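UDP-N-acetylglucosamine--peptide N-acetylglucosaminyltransferase stabilizing protein GtfB (Streptococcus gordonii, PDB 5E9T) binds the serine-rich repeat adhesin GspB and, in complex with its partner GtfA, supports attachment of the first GlcNAc from UDP-GlcNAc. Local coordinates at residues B[288-293]-B[352-357]; B[294-299]-B[321-326]; B[302-307]-B[328-333]; B[311-316]-B[334-339]; B[356-361]-B[382-387]. All coordinates share one frame; numbering follows the deposited sequence.

Contact 1 (B[288-293]-B[352-357]); sequences ALILTH and DIYLDI
Ile-290 and Tyr-354 carry the dense part of this buried contact. The Ile-290 side chain crosses that of Ile-357 at about a right angle, with the two CD1 atoms 3.6 Å apart; Ile-290 CD1 also lies 3.5 Å from CB of Leu-355. Tyr-354 has CG anti to its backbone N (chi1 -174°), and its ring lies beneath the backbone of the other strand. Leu-289 O stands over one ring face, 3.4 Å from Tyr-354 CG. At the far end of the ring the hydroxyl accepts a hydrogen bond from Leu-291 N, 3.1 Å from N to OH with an N-H...O angle of 157°.

The backbone fit is looser. The short strand segments 288-291 and 353-356 diverge by 41°, and where they start, Ala-288 CB meets Ile-353 CD1 at 3.5 Å in place of a regular ladder of bonds. Beyond Leu-291 the segments part, and the partly exposed His-293 turns to a different neighbour, its ND1 hydrogen-bonded to Gly-361 O. Helices 341-350 and 366-372 cover the tyrosine.

A side-chain hydroxyl thus satisfies a backbone N-H that strand pairing would ordinarily serve, so apolar packing plus one phenol join two parallel strand groups of this Rossmann-like domain.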
# COMPACT_ATOMS: atom_id res chain seq x y z
N ALA B 288 20.52 -18.72 -45.41
CA ALA B 288 20.26 -17.51 -44.65
C ALA B 288 20.09 -17.84 -43.18
O ALA B 288 19.63 -18.93 -42.82
CB ALA B 288 19.01 -16.78 -45.15
N LEU B 289 20.51 -16.91 -42.32
CA LEU B 289 20.27 -17.02 -40.89
C LEU B 289 19.83 -15.66 -40.38
O LEU B 289 20.58 -14.69 -40.48
CB LEU B 289 21.51 -17.49 -40.14
CG LEU B 289 21.30 -17.42 -38.64
CD1 LEU B 289 20.24 -18.43 -38.22
CD2 LEU B 289 22.62 -17.66 -37.92
N ILE B 290 18.62 -15.60 -39.83
CA ILE B 290 18.10 -14.39 -39.20
C ILE B 290 17.66 -14.73 -37.79
O ILE B 290 17.02 -15.76 -37.56
CB ILE B 290 16.92 -13.77 -39.98
CG1 ILE B 290 17.08 -13.96 -41.49
CG2 ILE B 290 16.77 -12.29 -39.61
CD1 ILE B 290 18.29 -13.29 -42.08
N LEU B 291 17.98 -13.85 -36.85
CA LEU B 291 17.53 -13.97 -35.47
C LEU B 291 16.58 -12.83 -35.17
O LEU B 291 16.99 -11.66 -35.19
CB LEU B 291 18.72 -13.95 -34.51
CG LEU B 291 19.62 -15.16 -34.63
CD1 LEU B 291 20.64 -15.13 -33.52
CD2 LEU B 291 18.78 -16.44 -34.61
N THR B 292 15.33 -13.16 -34.88
CA THR B 292 14.30 -12.16 -34.62
C THR B 292 13.63 -12.47 -33.29
O THR B 292 13.63 -13.62 -32.84
CB THR B 292 13.26 -12.11 -35.73
OG1 THR B 292 12.47 -10.93 -35.60
CG2 THR B 292 12.34 -13.33 -35.66
N HIS B 293 13.13 -11.43 -32.63
CA HIS B 293 12.25 -11.67 -31.49
C HIS B 293 10.79 -11.85 -31.89
O HIS B 293 10.12 -12.75 -31.38
CB HIS B 293 12.43 -10.57 -30.46
CG HIS B 293 13.60 -10.82 -29.56
ND1 HIS B 293 14.68 -9.98 -29.48
CD2 HIS B 293 13.88 -11.87 -28.75
CE1 HIS B 293 15.56 -10.47 -28.64
NE2 HIS B 293 15.10 -11.62 -28.18
N ASP B 352 26.08 -18.63 -44.50
CA ASP B 352 27.15 -17.68 -44.80
C ASP B 352 26.69 -16.25 -45.00
O ASP B 352 27.52 -15.39 -45.33
CB ASP B 352 27.95 -18.18 -46.00
CG ASP B 352 28.85 -19.31 -45.62
OD1 ASP B 352 29.24 -19.37 -44.43
OD2 ASP B 352 29.18 -20.15 -46.48
N ILE B 353 25.40 -15.96 -44.86
CA ILE B 353 24.94 -14.57 -44.82
C ILE B 353 24.19 -14.36 -43.52
O ILE B 353 23.71 -15.31 -42.89
CB ILE B 353 24.05 -14.20 -46.03
CG1 ILE B 353 22.81 -15.09 -46.07
CG2 ILE B 353 24.83 -14.29 -47.33
CD1 ILE B 353 21.60 -14.45 -45.43
N TYR B 354 24.09 -13.10 -43.11
CA TYR B 354 23.10 -12.69 -42.12
C TYR B 354 22.43 -11.43 -42.66
O TYR B 354 23.05 -10.37 -42.70
CB TYR B 354 23.73 -12.44 -40.75
CG TYR B 354 22.70 -12.15 -39.68
CD1 TYR B 354 22.38 -13.09 -38.72
CD2 TYR B 354 22.05 -10.93 -39.63
CE1 TYR B 354 21.42 -12.83 -37.75
CE2 TYR B 354 21.10 -10.66 -38.67
CZ TYR B 354 20.78 -11.61 -37.73
OH TYR B 354 19.83 -11.33 -36.78
N LEU B 355 21.15 -11.55 -43.01
CA LEU B 355 20.38 -10.37 -43.39
C LEU B 355 19.85 -9.73 -42.12
O LEU B 355 19.15 -10.40 -41.34
CB LEU B 355 19.24 -10.77 -44.33
CG LEU B 355 19.59 -11.47 -45.64
CD1 LEU B 355 18.49 -12.45 -46.06
CD2 LEU B 355 19.87 -10.46 -46.74
N ASP B 356 20.13 -8.45 -41.90
CA ASP B 356 19.62 -7.83 -40.68
C ASP B 356 18.34 -7.15 -41.13
O ASP B 356 18.31 -5.98 -41.50
CB ASP B 356 20.64 -6.85 -40.10
CG ASP B 356 20.41 -6.56 -38.64
OD1 ASP B 356 19.72 -7.37 -37.98
OD2 ASP B 356 20.94 -5.54 -38.14
N ILE B 357 17.27 -7.94 -41.08
CA ILE B 357 15.98 -7.57 -41.66
C ILE B 357 14.87 -7.45 -40.63
O ILE B 357 13.78 -6.98 -40.97
CB ILE B 357 15.61 -8.59 -42.74
CG1 ILE B 357 16.08 -9.97 -42.26
CG2 ILE B 357 16.32 -8.26 -44.03
CD1 ILE B 357 15.70 -11.11 -43.15

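Contact 2 (B[294-299]-B[321-326]); sequences SDQIEG and SPKLLS
Asp-295 receives the hydroxyl of Ser-321 where the loop 294-299 meets the start of the short helix 322-325. Ser-321 OG to Asp-295 OD1 is modelled as a hydrogen bond, though its very short length makes the detail doubtful. Within the loop, Ser-294 OG gives a hydrogen bond to Asp-295 OD1 at 3.1 Å, arriving 56° out of the carboxylate plane. In the model one oxygen therefore meets both serines.

Electrostatic attraction comes next. Lys-323 brings its amino group near the other carboxylate oxygen, but NZ stays 4.2 Å from Asp-295 OD2, beyond a salt bridge. Its aliphatic part is closer, with CD 3.3 Å from that same OD2.

Van der Waals contact completes the account. The lysine chain, bent at chi2 (-89°), crosses the Gln-296 side chain at about a right angle, and Lys-323 CE rests 3.6 Å from Gln-296 CB.

At this surface, the hydroxyl of Ser-294 and the nearby lysine may favour the charged form of Asp-295, with Ser-321 as a possible further donor, joining a loop to a weakly bonded helical turn through polar groups.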
# COMPACT_ATOMS: atom_id res chain seq x y z
N SER B 294 10.27 -11.02 -32.79
CA SER B 294 8.99 -11.33 -33.40
C SER B 294 8.79 -10.44 -34.62
O SER B 294 9.58 -9.54 -34.90
CB SER B 294 7.81 -11.16 -32.44
OG SER B 294 6.70 -11.92 -32.90
N ASP B 295 7.68 -10.68 -35.29
CA ASP B 295 7.56 -10.29 -36.66
C ASP B 295 6.95 -8.87 -36.78
O ASP B 295 6.49 -8.31 -35.80
CB ASP B 295 6.75 -11.39 -37.38
CG ASP B 295 5.49 -11.76 -36.65
OD1 ASP B 295 5.56 -12.62 -35.74
OD2 ASP B 295 4.43 -11.21 -36.99
N GLN B 296 6.96 -8.30 -37.99
CA GLN B 296 7.59 -9.03 -39.07
C GLN B 296 8.83 -8.42 -39.66
O GLN B 296 9.00 -7.21 -39.81
CB GLN B 296 6.58 -9.32 -40.17
CG GLN B 296 6.96 -10.56 -40.97
CD GLN B 296 6.80 -10.36 -42.42
OE1 GLN B 296 6.85 -9.24 -42.93
NE2 GLN B 296 6.63 -11.45 -43.13
N ILE B 297 9.71 -9.37 -40.01
CA ILE B 297 10.94 -9.13 -40.73
C ILE B 297 10.57 -8.28 -41.93
O ILE B 297 9.71 -8.66 -42.73
CB ILE B 297 11.55 -10.48 -41.17
CG1 ILE B 297 11.97 -11.34 -39.97
CG2 ILE B 297 12.62 -10.25 -42.18
CD1 ILE B 297 10.85 -12.22 -39.43
N GLU B 298 11.22 -7.13 -42.08
CA GLU B 298 10.78 -6.20 -43.10
C GLU B 298 11.18 -6.75 -44.47
O GLU B 298 12.37 -6.94 -44.74
CB GLU B 298 11.38 -4.82 -42.86
CG GLU B 298 10.78 -3.69 -43.69
CD GLU B 298 11.03 -3.86 -45.17
OE1 GLU B 298 10.11 -3.57 -45.96
OE2 GLU B 298 12.14 -4.31 -45.54
N GLY B 299 10.19 -7.00 -45.31
CA GLY B 299 10.43 -7.47 -46.66
C GLY B 299 10.94 -8.89 -46.77
O GLY B 299 11.76 -9.19 -47.64
N SER B 321 4.49 -15.99 -34.16
CA SER B 321 3.09 -15.69 -34.46
C SER B 321 2.69 -16.34 -35.78
O SER B 321 3.46 -16.31 -36.74
CB SER B 321 2.89 -14.17 -34.56
OG SER B 321 3.48 -13.67 -35.75
N PRO B 322 1.46 -16.86 -35.90
CA PRO B 322 1.05 -17.42 -37.20
C PRO B 322 1.19 -16.43 -38.35
O PRO B 322 1.16 -16.85 -39.51
CB PRO B 322 -0.41 -17.83 -36.96
CG PRO B 322 -0.44 -18.21 -35.51
CD PRO B 322 0.49 -17.19 -34.83
N LYS B 323 1.37 -15.13 -38.07
CA LYS B 323 1.75 -14.17 -39.10
C LYS B 323 3.02 -14.60 -39.83
O LYS B 323 3.09 -14.53 -41.06
CB LYS B 323 1.91 -12.78 -38.49
CG LYS B 323 1.83 -11.60 -39.47
CD LYS B 323 3.19 -11.25 -40.05
CE LYS B 323 3.12 -10.01 -40.93
NZ LYS B 323 3.17 -8.75 -40.12
N LEU B 324 4.07 -15.00 -39.09
CA LEU B 324 5.24 -15.55 -39.77
C LEU B 324 5.10 -17.04 -40.06
O LEU B 324 5.63 -17.52 -41.07
CB LEU B 324 6.54 -15.30 -39.00
CG LEU B 324 7.02 -16.35 -38.01
CD1 LEU B 324 8.45 -16.09 -37.61
CD2 LEU B 324 6.18 -16.05 -36.90
N LEU B 325 4.42 -17.80 -39.19
CA LEU B 325 4.26 -19.24 -39.42
C LEU B 325 3.53 -19.46 -40.74
O LEU B 325 3.50 -20.57 -41.27
CB LEU B 325 3.52 -19.93 -38.26
CG LEU B 325 4.34 -20.47 -37.08
CD1 LEU B 325 3.45 -21.06 -35.99
CD2 LEU B 325 5.35 -21.51 -37.55
N SER B 326 2.95 -18.37 -41.25
CA SER B 326 2.39 -18.36 -42.59
C SER B 326 3.46 -18.49 -43.67
O SER B 326 3.18 -19.02 -44.75
CB SER B 326 1.59 -17.07 -42.80
OG SER B 326 0.51 -16.99 -41.88

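Contact 3 (B[302-307]-B[328-333])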
# COMPACT_ATOMS: atom_id res chain seq x y z
N THR B 302 9.00 -10.43 -49.86
CA THR B 302 9.67 -9.85 -51.02
C THR B 302 10.92 -10.64 -51.41
O THR B 302 11.02 -11.17 -52.53
CB THR B 302 10.01 -8.40 -50.70
OG1 THR B 302 11.04 -8.38 -49.71
CG2 THR B 302 8.78 -7.71 -50.12
N LEU B 303 11.90 -10.72 -50.50
CA LEU B 303 13.20 -11.29 -50.83
C LEU B 303 13.14 -12.79 -51.09
O LEU B 303 13.95 -13.32 -51.87
CB LEU B 303 14.19 -11.03 -49.69
CG LEU B 303 14.47 -9.59 -49.29
CD1 LEU B 303 15.65 -9.53 -48.32
CD2 LEU B 303 14.71 -8.71 -50.51
N VAL B 304 12.21 -13.49 -50.45
CA VAL B 304 12.27 -14.95 -50.42
C VAL B 304 11.72 -15.54 -51.72
O VAL B 304 12.29 -16.49 -52.28
CB VAL B 304 11.52 -15.47 -49.18
CG1 VAL B 304 10.09 -15.00 -49.19
CG2 VAL B 304 11.60 -16.97 -49.06
N GLN B 305 10.63 -14.98 -52.25
CA GLN B 305 10.12 -15.43 -53.54
C GLN B 305 11.06 -15.06 -54.68
O GLN B 305 11.11 -15.76 -55.70
CB GLN B 305 8.74 -14.83 -53.81
CG GLN B 305 8.82 -13.58 -54.69
CD GLN B 305 7.52 -13.15 -55.32
OE1 GLN B 305 6.73 -12.42 -54.72
NE2 GLN B 305 7.32 -13.56 -56.57
N SER B 306 11.81 -13.96 -54.53
CA SER B 306 12.59 -13.45 -55.65
C SER B 306 13.89 -14.21 -55.80
O SER B 306 14.42 -14.30 -56.92
CB SER B 306 12.84 -11.95 -55.46
OG SER B 306 13.43 -11.70 -54.20
N LEU B 307 14.42 -14.75 -54.70
CA LEU B 307 15.57 -15.64 -54.74
C LEU B 307 15.20 -16.97 -54.09
O LEU B 307 15.56 -17.25 -52.94
CB LEU B 307 16.78 -15.05 -54.03
CG LEU B 307 17.12 -13.62 -54.36
CD1 LEU B 307 17.91 -13.20 -53.17
CD2 LEU B 307 17.93 -13.55 -55.66
N LEU B 328 6.36 -20.14 -43.82
CA LEU B 328 6.97 -21.44 -44.03
C LEU B 328 6.09 -22.31 -44.93
O LEU B 328 6.40 -23.49 -45.17
CB LEU B 328 7.29 -22.11 -42.68
CG LEU B 328 7.92 -23.50 -42.61
CD1 LEU B 328 9.16 -23.54 -41.68
CD2 LEU B 328 6.88 -24.53 -42.17
N SER B 329 5.00 -21.74 -45.44
CA SER B 329 4.33 -22.30 -46.61
C SER B 329 5.34 -22.65 -47.70
O SER B 329 5.25 -23.70 -48.33
CB SER B 329 3.30 -21.32 -47.15
OG SER B 329 3.85 -20.52 -48.18
N TYR B 330 6.33 -21.77 -47.91
CA TYR B 330 7.39 -22.07 -48.85
C TYR B 330 8.21 -23.25 -48.35
O TYR B 330 8.53 -23.35 -47.16
CB TYR B 330 8.32 -20.87 -49.04
CG TYR B 330 7.66 -19.55 -49.38
CD1 TYR B 330 6.33 -19.48 -49.77
CD2 TYR B 330 8.38 -18.37 -49.31
CE1 TYR B 330 5.74 -18.27 -50.08
CE2 TYR B 330 7.79 -17.17 -49.61
CZ TYR B 330 6.48 -17.11 -50.00
OH TYR B 330 5.93 -15.89 -50.30
N LYS B 331 8.57 -24.15 -49.26
CA LYS B 331 9.66 -25.07 -48.97
C LYS B 331 11.01 -24.37 -48.99
O LYS B 331 12.03 -24.99 -48.69
CB LYS B 331 9.64 -26.24 -49.95
CG LYS B 331 10.22 -25.93 -51.33
CD LYS B 331 10.23 -27.19 -52.19
CE LYS B 331 10.92 -26.96 -53.52
NZ LYS B 331 12.39 -26.77 -53.36
N ASN B 332 11.01 -23.09 -49.37
CA ASN B 332 12.21 -22.27 -49.49
C ASN B 332 12.70 -21.78 -48.14
O ASN B 332 13.86 -21.39 -48.02
CB ASN B 332 11.87 -21.12 -50.45
CG ASN B 332 12.94 -20.04 -50.52
OD1 ASN B 332 12.65 -18.94 -50.97
ND2 ASN B 332 14.16 -20.36 -50.12
N VAL B 333 11.85 -21.82 -47.13
CA VAL B 333 12.16 -21.29 -45.81
C VAL B 333 12.26 -22.45 -44.82
O VAL B 333 11.54 -23.45 -44.94
CB VAL B 333 11.09 -20.26 -45.39
CG1 VAL B 333 11.07 -20.06 -43.90
CG2 VAL B 333 11.34 -18.93 -46.12
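Val-304, on helix 300-306, is the residue that segment 328-333 closes upon, and the apolar contacts are its own. Its CG2, anti to the backbone N, meets CG2 of Val-333 at 3.5 Å and lies equally far, 3.5 Å, from Tyr-330 CD2. The other branch, CG1, comes at the edge of the tyrosine ring, near its plane, although the modelled closeness there is doubtful.

The polar groups bind elsewhere. The Asn-332 side chain runs antiparallel to that of Val-304, and the closeness modelled between its OD1 and Val-304 O, both acceptors, is doubtful. Its ND2 donates to Leu-310 O, ahead of strand 311-315, while Tyr-330 OH is hydrogen-bonded to Asp-301 OD2 near the start of the helix.

Phe-312 of the central strand touches Val-304, Asn-332 and Val-333 alike. A helix linking two parallel strands, 287-291 and 311-315, and packing against the approach to a third, 333-336, is the layered alpha/beta build of a Rossmann-like domain.

Contact 4 (B[311-316]-B[334-339]); sequences VFRIAA and VLYQNA
Phe-312 O accepts the first of five backbone hydrogen bonds between segments 311-316 and 334-339, from Val-334 N at 2.6 Å. Ile-314 uses both its polar atoms on the same neighbour: its N gives to Val-334 O at 3.2 Å, and its O takes Tyr-336 N at 2.8 Å with an N-H...O angle of 177°. Ala-316 N donates to Tyr-336 O. Past the strand ends Ala-316 O receives Ala-339 N as the chain turns.

Val-311, Arg-313 and Ala-315 direct their backbone bonds to strand 287-291 and Lys-286 just before it, so 311-315 is the middle strand of a three-stranded parallel sheet; with helix 322-325 and strand 333-336 it forms a beta-alpha-beta unit.

Arg-313 runs beside Tyr-336 with CD 3.5 Å from ring atom CE1, guanidinium and ring planes 84° apart; NH1 makes a weak hydrogen bond to Glu-350 O and NH2 a long, weak ion pair with Asp-287. Ile-314 CB sits 3.4 Å from Leu-335 CD2. Asn-447 of the GtfA chain packs on Val-334 and Tyr-336.

Bonded on both flanks, strand 311-315 leaves the faces to side chains: apolar, with Phe-312, Ile-314 and Leu-335, beside helix 300-306, cationic and aromatic by helix 341-350.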
# COMPACT_ATOMS: atom_id res chain seq x y z
N VAL B 311 18.42 -20.73 -49.11
CA VAL B 311 17.75 -21.23 -47.91
C VAL B 311 17.61 -20.10 -46.91
O VAL B 311 18.52 -19.28 -46.74
CB VAL B 311 18.55 -22.40 -47.31
CG1 VAL B 311 17.84 -22.95 -46.08
CG2 VAL B 311 18.78 -23.49 -48.34
N PHE B 312 16.44 -20.02 -46.26
CA PHE B 312 16.15 -18.97 -45.28
C PHE B 312 15.85 -19.62 -43.94
O PHE B 312 14.83 -20.30 -43.79
CB PHE B 312 14.98 -18.09 -45.73
CG PHE B 312 15.33 -17.12 -46.83
CD1 PHE B 312 14.87 -15.81 -46.80
CD2 PHE B 312 16.12 -17.50 -47.89
CE1 PHE B 312 15.21 -14.93 -47.82
CE2 PHE B 312 16.44 -16.62 -48.89
CZ PHE B 312 15.99 -15.34 -48.86
N ARG B 313 16.73 -19.40 -42.96
CA ARG B 313 16.54 -19.91 -41.61
C ARG B 313 16.33 -18.74 -40.67
O ARG B 313 17.19 -17.86 -40.55
CB ARG B 313 17.72 -20.77 -41.17
CG ARG B 313 18.17 -21.72 -42.23
CD ARG B 313 18.64 -23.03 -41.64
NE ARG B 313 18.86 -24.01 -42.69
CZ ARG B 313 20.05 -24.26 -43.22
NH1 ARG B 313 21.12 -23.62 -42.79
NH2 ARG B 313 20.16 -25.17 -44.18
N ILE B 314 15.18 -18.73 -40.00
CA ILE B 314 14.84 -17.69 -39.04
C ILE B 314 14.58 -18.35 -37.70
O ILE B 314 13.90 -19.37 -37.62
CB ILE B 314 13.62 -16.88 -39.50
CG1 ILE B 314 13.91 -16.28 -40.87
CG2 ILE B 314 13.23 -15.82 -38.48
CD1 ILE B 314 13.12 -15.08 -41.16
N ALA B 315 15.14 -17.75 -36.65
CA ALA B 315 15.08 -18.36 -35.33
C ALA B 315 14.71 -17.32 -34.29
O ALA B 315 14.86 -16.11 -34.47
CB ALA B 315 16.41 -19.03 -34.97
N ALA B 316 14.17 -17.84 -33.19
CA ALA B 316 13.90 -17.10 -31.98
C ALA B 316 13.85 -18.13 -30.86
O ALA B 316 13.62 -19.32 -31.11
CB ALA B 316 12.58 -16.33 -32.06
N VAL B 334 13.20 -22.34 -43.88
CA VAL B 334 13.28 -23.21 -42.71
C VAL B 334 13.23 -22.34 -41.46
O VAL B 334 14.00 -21.38 -41.34
CB VAL B 334 14.56 -24.07 -42.70
CG1 VAL B 334 14.45 -25.21 -41.68
CG2 VAL B 334 14.88 -24.60 -44.09
N LEU B 335 12.35 -22.68 -40.52
CA LEU B 335 12.13 -21.85 -39.33
C LEU B 335 12.38 -22.63 -38.04
O LEU B 335 11.91 -23.76 -37.87
CB LEU B 335 10.71 -21.27 -39.31
CG LEU B 335 10.46 -20.34 -40.49
CD1 LEU B 335 9.13 -19.61 -40.38
CD2 LEU B 335 11.62 -19.36 -40.61
N TYR B 336 13.11 -21.99 -37.12
CA TYR B 336 13.50 -22.57 -35.85
C TYR B 336 12.86 -21.74 -34.74
O TYR B 336 13.16 -20.55 -34.61
CB TYR B 336 15.02 -22.58 -35.70
CG TYR B 336 15.75 -23.46 -36.70
CD1 TYR B 336 15.83 -23.11 -38.05
CD2 TYR B 336 16.37 -24.64 -36.30
CE1 TYR B 336 16.49 -23.92 -38.96
CE2 TYR B 336 17.04 -25.44 -37.20
CZ TYR B 336 17.10 -25.08 -38.53
OH TYR B 336 17.77 -25.89 -39.42
N GLN B 337 11.98 -22.35 -33.95
CA GLN B 337 11.28 -21.62 -32.90
C GLN B 337 11.61 -22.22 -31.54
O GLN B 337 11.85 -23.42 -31.41
CB GLN B 337 9.77 -21.61 -33.13
CG GLN B 337 9.04 -22.87 -32.74
CD GLN B 337 7.58 -22.81 -33.15
OE1 GLN B 337 7.19 -22.00 -33.99
NE2 GLN B 337 6.77 -23.67 -32.54
N ASN B 338 11.59 -21.36 -30.52
CA ASN B 338 12.21 -21.64 -29.23
C ASN B 338 13.57 -22.28 -29.45
O ASN B 338 13.85 -23.40 -29.02
CB ASN B 338 11.32 -22.50 -28.34
CG ASN B 338 10.08 -21.77 -27.86
OD1 ASN B 338 9.34 -21.19 -28.65
ND2 ASN B 338 9.88 -21.76 -26.55
N ALA B 339 14.43 -21.53 -30.13
CA ALA B 339 15.68 -22.10 -30.63
C ALA B 339 16.67 -22.27 -29.49
O ALA B 339 16.89 -21.35 -28.69
CB ALA B 339 16.28 -21.21 -31.72

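Contact 5 (B[356-361]-B[382-387]); sequences DINHGG and QTLHDR
Asp-356 OD2 lies against the backbone of Thr-383 and Leu-384. It stands 3.1 Å from Leu-384 N and 2.8 Å from Leu-384 O, the latter a meeting of two acceptors and not a hydrogen bond, while Thr-383 CB approaches the same oxygen at 3.4 Å. The aspartate CG is anti to the backbone N (chi1 -159°), on a side chain that leaves the backbone toward segment 382-387.

Leu-384 gives the largest single share of the buried surface. Its side chain crosses those of Asp-356 and Asn-358 obliquely and pushes into the curve of the loop 356-361, where it is met largely by oxygens. CD1 faces both the backbone O and the side-chain OD1 of Asn-358, CG lies 3.5 Å from Gly-360 O, and CD2 turns to the carbonyl of Gly-361.

Both loops follow parallel strands, 353-356 and 376-379, which helix 366-372 connects as a beta-alpha-beta unit, so they meet at the C-terminal edge of the sheet. In Rossmann-like domains of GT-B type this edge lines the interdomain cleft.

Nearer solvent the imidazole of His-359 is crossed by the Gln-382 side chain at about a right angle, ring and amide planes 80° apart, with the amide nitrogen at the ring edge; the closeness modelled there is doubtful. His-359 ND1 itself bonds to Gln-296 O.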
# COMPACT_ATOMS: atom_id res chain seq x y z
N ASP B 356 20.13 -8.45 -41.90
CA ASP B 356 19.62 -7.83 -40.68
C ASP B 356 18.34 -7.15 -41.13
O ASP B 356 18.31 -5.98 -41.50
CB ASP B 356 20.64 -6.85 -40.10
CG ASP B 356 20.41 -6.56 -38.64
OD1 ASP B 356 19.72 -7.37 -37.98
OD2 ASP B 356 20.94 -5.54 -38.14
N ILE B 357 17.27 -7.94 -41.08
CA ILE B 357 15.98 -7.57 -41.66
C ILE B 357 14.87 -7.45 -40.63
O ILE B 357 13.78 -6.98 -40.97
CB ILE B 357 15.61 -8.59 -42.74
CG1 ILE B 357 16.08 -9.97 -42.26
CG2 ILE B 357 16.32 -8.26 -44.03
CD1 ILE B 357 15.70 -11.11 -43.15
N ASN B 358 15.10 -7.89 -39.39
CA ASN B 358 14.08 -8.03 -38.37
C ASN B 358 13.73 -6.69 -37.73
O ASN B 358 14.44 -5.69 -37.88
CB ASN B 358 14.50 -9.04 -37.31
CG ASN B 358 15.94 -8.89 -36.90
OD1 ASN B 358 16.66 -8.05 -37.43
ND2 ASN B 358 16.37 -9.71 -35.95
N HIS B 359 12.61 -6.69 -37.02
CA HIS B 359 12.11 -5.54 -36.28
C HIS B 359 12.20 -5.83 -34.78
O HIS B 359 12.25 -6.98 -34.35
CB HIS B 359 10.67 -5.22 -36.67
CG HIS B 359 10.55 -4.34 -37.87
ND1 HIS B 359 9.91 -4.74 -39.03
CD2 HIS B 359 10.99 -3.09 -38.10
CE1 HIS B 359 9.96 -3.76 -39.91
NE2 HIS B 359 10.61 -2.75 -39.38
N GLY B 360 12.25 -4.75 -34.00
CA GLY B 360 12.37 -4.91 -32.56
C GLY B 360 13.83 -5.01 -32.12
O GLY B 360 14.74 -4.52 -32.79
N GLY B 361 14.03 -5.66 -30.98
CA GLY B 361 15.34 -5.72 -30.37
C GLY B 361 16.20 -6.88 -30.85
O GLY B 361 15.71 -7.87 -31.40
N GLN B 382 16.73 0.42 -41.01
CA GLN B 382 16.40 -0.01 -39.66
C GLN B 382 17.13 -1.34 -39.52
O GLN B 382 16.62 -2.40 -39.90
CB GLN B 382 14.89 -0.12 -39.42
CG GLN B 382 14.57 -0.82 -38.09
CD GLN B 382 13.40 -0.21 -37.34
OE1 GLN B 382 13.32 1.00 -37.16
NE2 GLN B 382 12.52 -1.06 -36.85
N THR B 383 18.31 -1.25 -38.93
CA THR B 383 19.14 -2.38 -38.56
C THR B 383 19.12 -2.45 -37.05
O THR B 383 19.10 -1.42 -36.37
CB THR B 383 20.61 -2.23 -38.97
OG1 THR B 383 21.25 -1.29 -38.10
CG2 THR B 383 20.78 -1.75 -40.35
N LEU B 384 19.16 -3.65 -36.53
CA LEU B 384 19.53 -3.80 -35.15
C LEU B 384 21.03 -3.57 -35.07
O LEU B 384 21.80 -4.19 -35.81
CB LEU B 384 19.10 -5.18 -34.64
CG LEU B 384 17.57 -5.37 -34.61
CD1 LEU B 384 16.85 -5.30 -35.96
CD2 LEU B 384 17.22 -6.69 -34.02
N HIS B 385 21.44 -2.61 -34.25
CA HIS B 385 22.85 -2.28 -34.09
C HIS B 385 23.53 -3.54 -33.58
O HIS B 385 22.88 -4.30 -32.87
CB HIS B 385 23.03 -1.10 -33.12
CG HIS B 385 22.01 -0.02 -33.29
ND1 HIS B 385 22.09 0.93 -34.28
CD2 HIS B 385 20.88 0.26 -32.59
CE1 HIS B 385 21.05 1.75 -34.19
NE2 HIS B 385 20.31 1.37 -33.17
N ASP B 386 24.80 -3.78 -33.87
CA ASP B 386 25.76 -2.75 -34.25
C ASP B 386 25.78 -2.34 -35.71
O ASP B 386 25.65 -3.17 -36.61
CB ASP B 386 27.16 -3.22 -33.85
CG ASP B 386 27.22 -3.72 -32.42
OD1 ASP B 386 26.29 -4.45 -32.01
OD2 ASP B 386 28.18 -3.37 -31.71
N ARG B 387 25.91 -1.04 -35.92
CA ARG B 387 26.33 -0.49 -37.20
C ARG B 387 27.82 -0.66 -37.43
O ARG B 387 28.29 -0.41 -38.54
CB ARG B 387 25.99 1.00 -37.27
CG ARG B 387 24.75 1.37 -36.51
CD ARG B 387 24.07 2.52 -37.18
NE ARG B 387 22.63 2.45 -37.01
CZ ARG B 387 21.76 2.79 -37.96
NH1 ARG B 387 22.20 3.20 -39.14
NH2 ARG B 387 20.46 2.70 -37.73

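Overall arrangement
Contact 1 is buried; contact 4, partly buried, reaches the GtfA partner. Both reach the sheet of 287-291 and 311-315: contact 4 is a regular parallel pairing held by backbone bonds, contact 1 a splayed junction filled by side chains. Contact 3 lies at the other end of the strands, about 21 Å between centres from contact 5, and packs a helix on the sheet by apolar touch. Contact 2, at the surface, joins a loop to a helical turn through a carboxylate and hydroxyls, whereas contact 5, partly buried, sets a leucine among loop oxygens. These two meet through Gln-296 and His-359, and contact 5 shares Asp-356 and Ile-357 with contact 1.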